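Local coordinates for protein glycosyl hydrolase, family 38 (Enterococcus faecalis, PDB 5KBP) that probably hydrolyses alpha-mannosidic bonds in glycans, as a metal-dependent glycosidase of family 38, at residues P599-Y604 / M649-K654. Residues are numbered along the deposited sequence; the frame is centred on the assembly and turned at random.
Sequences PVKASY and MVTMIK
Y604, K654 and V600 lose the most surface where the start of strand 601-613 runs antiparallel to the end of strand 641-653. At Y604 the backbone does most of the work: its N donates to V650 O at 2.9 Å, and its carbonyl oxygen accepts V650 N in return, a complete hydrogen-bonded pair. The Y604 ring extends away from segment 649-654. M649 bends at both chi2 and chi3, bringing SD to 3.8 Å from Y604 O and CE beside S603 OG. The second hydrogen-bonded pair, A602 with M652, has nearly straight bonds in both directions, each N-H...O close to 170°.

On the face shared by K601, S603, T651 and I653, K601 CG stands anti to the backbone N (chi1 179°), 4.2 Å from I653 CG2; the chain, extended beyond CG, carries CE to 3.8 Å from T651 CG2. Beyond the paired strands, V600 O receives K654 N at 2.9 Å, with the donor well above the carbonyl plane, and also takes a CA-H...O contact from I653 CA at 3.2 Å. The aliphatic part of K654 lies by the P599-V600 peptide, CD 3.5 Å from P599 O.

These strands are neighbours in a large antiparallel sheet of the family 38 C-terminal region. Strand 591-597 flanks the first, where E596 binds S603 OG, and strand 659-667 flanks the second. Y604, V650 and M652 pack on M530 of strand 529-531, while strand 535-539 adds I539 against Y604 and I535 and V537 against M652, joining two beta-sheets face to face.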
loop_
_atom_site.group_PDB
_atom_site.type_symbol
_atom_site.label_atom_id
_atom_site.label_comp_id
_atom_site.label_asym_id
_atom_site.label_seq_id
_atom_site.Cartn_x
_atom_site.Cartn_y
_atom_site.Cartn_z
ATOM N N PRO A 599 -30.593 -7.049 32.644
ATOM C CA PRO A 599 -31.966 -6.745 32.208
ATOM C C PRO A 599 -32.053 -6.122 30.824
ATOM O O PRO A 599 -33.145 -6.106 30.242
ATOM C CB PRO A 599 -32.469 -5.779 33.288
ATOM C CG PRO A 599 -31.669 -6.121 34.492
ATOM C CD PRO A 599 -30.308 -6.489 33.977
ATOM N N VAL A 600 -30.951 -5.617 30.275
ATOM C CA VAL A 600 -30.977 -4.929 28.989
ATOM C C VAL A 600 -30.160 -5.628 27.914
ATOM O O VAL A 600 -30.323 -5.300 26.729
ATOM C CB VAL A 600 -30.510 -3.463 29.125
ATOM C CG1 VAL A 600 -31.380 -2.716 30.124
ATOM C CG2 VAL A 600 -29.046 -3.407 29.532
ATOM N N LYS A 601 -29.291 -6.575 28.266
ATOM C CA LYS A 601 -28.417 -7.184 27.275
ATOM C C LYS A 601 -27.896 -8.515 27.801
ATOM O O LYS A 601 -27.518 -8.621 28.970
ATOM C CB LYS A 601 -27.248 -6.252 26.929
ATOM C CG LYS A 601 -26.264 -6.818 25.920
ATOM C CD LYS A 601 -25.133 -5.838 25.660
ATOM C CE LYS A 601 -24.114 -6.409 24.690
ATOM N NZ LYS A 601 -23.015 -5.442 24.421
ATOM N N ALA A 602 -27.881 -9.518 26.926
ATOM C CA ALA A 602 -27.352 -10.833 27.253
ATOM C C ALA A 602 -26.709 -11.425 26.007
ATOM O O ALA A 602 -27.174 -11.199 24.887
ATOM C CB ALA A 602 -28.442 -11.769 27.786
ATOM N N SER A 603 -25.633 -12.182 26.213
ATOM C CA SER A 603 -24.894 -12.780 25.111
ATOM C C SER A 603 -24.437 -14.180 25.490
ATOM O O SER A 603 -24.107 -14.453 26.647
ATOM C CB SER A 603 -23.677 -11.930 24.714
ATOM O OG SER A 603 -22.703 -11.928 25.743
ATOM N N TYR A 604 -24.419 -15.063 24.493
ATOM C CA TYR A 604 -23.955 -16.435 24.642
ATOM C C TYR A 604 -22.791 -16.694 23.696
ATOM O O TYR A 604 -22.757 -16.168 22.579
ATOM C CB TYR A 604 -25.075 -17.439 24.345
ATOM C CG TYR A 604 -25.991 -17.728 25.511
ATOM C CD1 TYR A 604 -26.977 -16.828 25.885
ATOM C CD2 TYR A 604 -25.879 -18.912 26.226
ATOM C CE1 TYR A 604 -27.819 -17.094 26.946
ATOM C CE2 TYR A 604 -26.718 -19.187 27.289
ATOM C CZ TYR A 604 -27.686 -18.273 27.643
ATOM O OH TYR A 604 -28.527 -18.538 28.697
ATOM N N MET A 649 -20.784 -15.499 18.818
ATOM C CA MET A 649 -21.360 -14.756 19.933
ATOM C C MET A 649 -22.765 -14.314 19.541
ATOM O O MET A 649 -22.931 -13.453 18.672
ATOM C CB MET A 649 -20.488 -13.556 20.298
ATOM C CG MET A 649 -19.150 -13.917 20.922
ATOM S SD MET A 649 -19.305 -14.612 22.578
ATOM C CE MET A 649 -19.986 -13.219 23.476
ATOM N N VAL A 650 -23.771 -14.905 20.177
ATOM C CA VAL A 650 -25.164 -14.549 19.932
ATOM C C VAL A 650 -25.582 -13.523 20.976
ATOM O O VAL A 650 -25.565 -13.807 22.178
ATOM C CB VAL A 650 -26.074 -15.785 19.975
ATOM C CG1 VAL A 650 -27.510 -15.396 19.652
ATOM C CG2 VAL A 650 -25.573 -16.847 19.010
ATOM N N THR A 651 -25.964 -12.332 20.521
ATOM C CA THR A 651 -26.265 -11.215 21.404
ATOM C C THR A 651 -27.707 -10.765 21.218
ATOM O O THR A 651 -28.206 -10.691 20.089
ATOM C CB THR A 651 -25.315 -10.038 21.147
ATOM O OG1 THR A 651 -23.957 -10.494 21.207
ATOM C CG2 THR A 651 -25.519 -8.946 22.191
ATOM N N MET A 652 -28.371 -10.468 22.333
ATOM C CA MET A 652 -29.731 -9.947 22.338
ATOM C C MET A 652 -29.817 -8.793 23.324
ATOM O O MET A 652 -29.271 -8.870 24.429
ATOM C CB MET A 652 -30.752 -11.030 22.718
ATOM C CG MET A 652 -32.121 -10.481 23.103
ATOM S SD MET A 652 -33.143 -11.653 24.014
ATOM C CE MET A 652 -33.401 -12.891 22.753
ATOM N N ILE A 653 -30.504 -7.726 22.924
ATOM C CA ILE A 653 -30.770 -6.600 23.803
ATOM C C ILE A 653 -32.271 -6.541 24.090
ATOM O O ILE A 653 -33.084 -7.175 23.418
ATOM C CB ILE A 653 -30.252 -5.270 23.222
ATOM C CG1 ILE A 653 -31.035 -4.879 21.969
ATOM C CG2 ILE A 653 -28.768 -5.373 22.909
ATOM C CD1 ILE A 653 -30.601 -3.554 21.379
ATOM N N LYS A 654 -32.631 -5.756 25.109
ATOM C CA LYS A 654 -34.007 -5.755 25.598
ATOM C C LYS A 654 -34.961 -5.090 24.613
ATOM O O LYS A 654 -36.057 -5.604 24.361
ATOM C CB LYS A 654 -34.078 -5.058 26.957
ATOM C CG LYS A 654 -35.494 -4.817 27.461
ATOM C CD LYS A 654 -35.494 -4.033 28.764
ATOM C CE LYS A 654 -36.912 -3.728 29.220
ATOM N NZ LYS A 654 -36.939 -2.979 30.505
#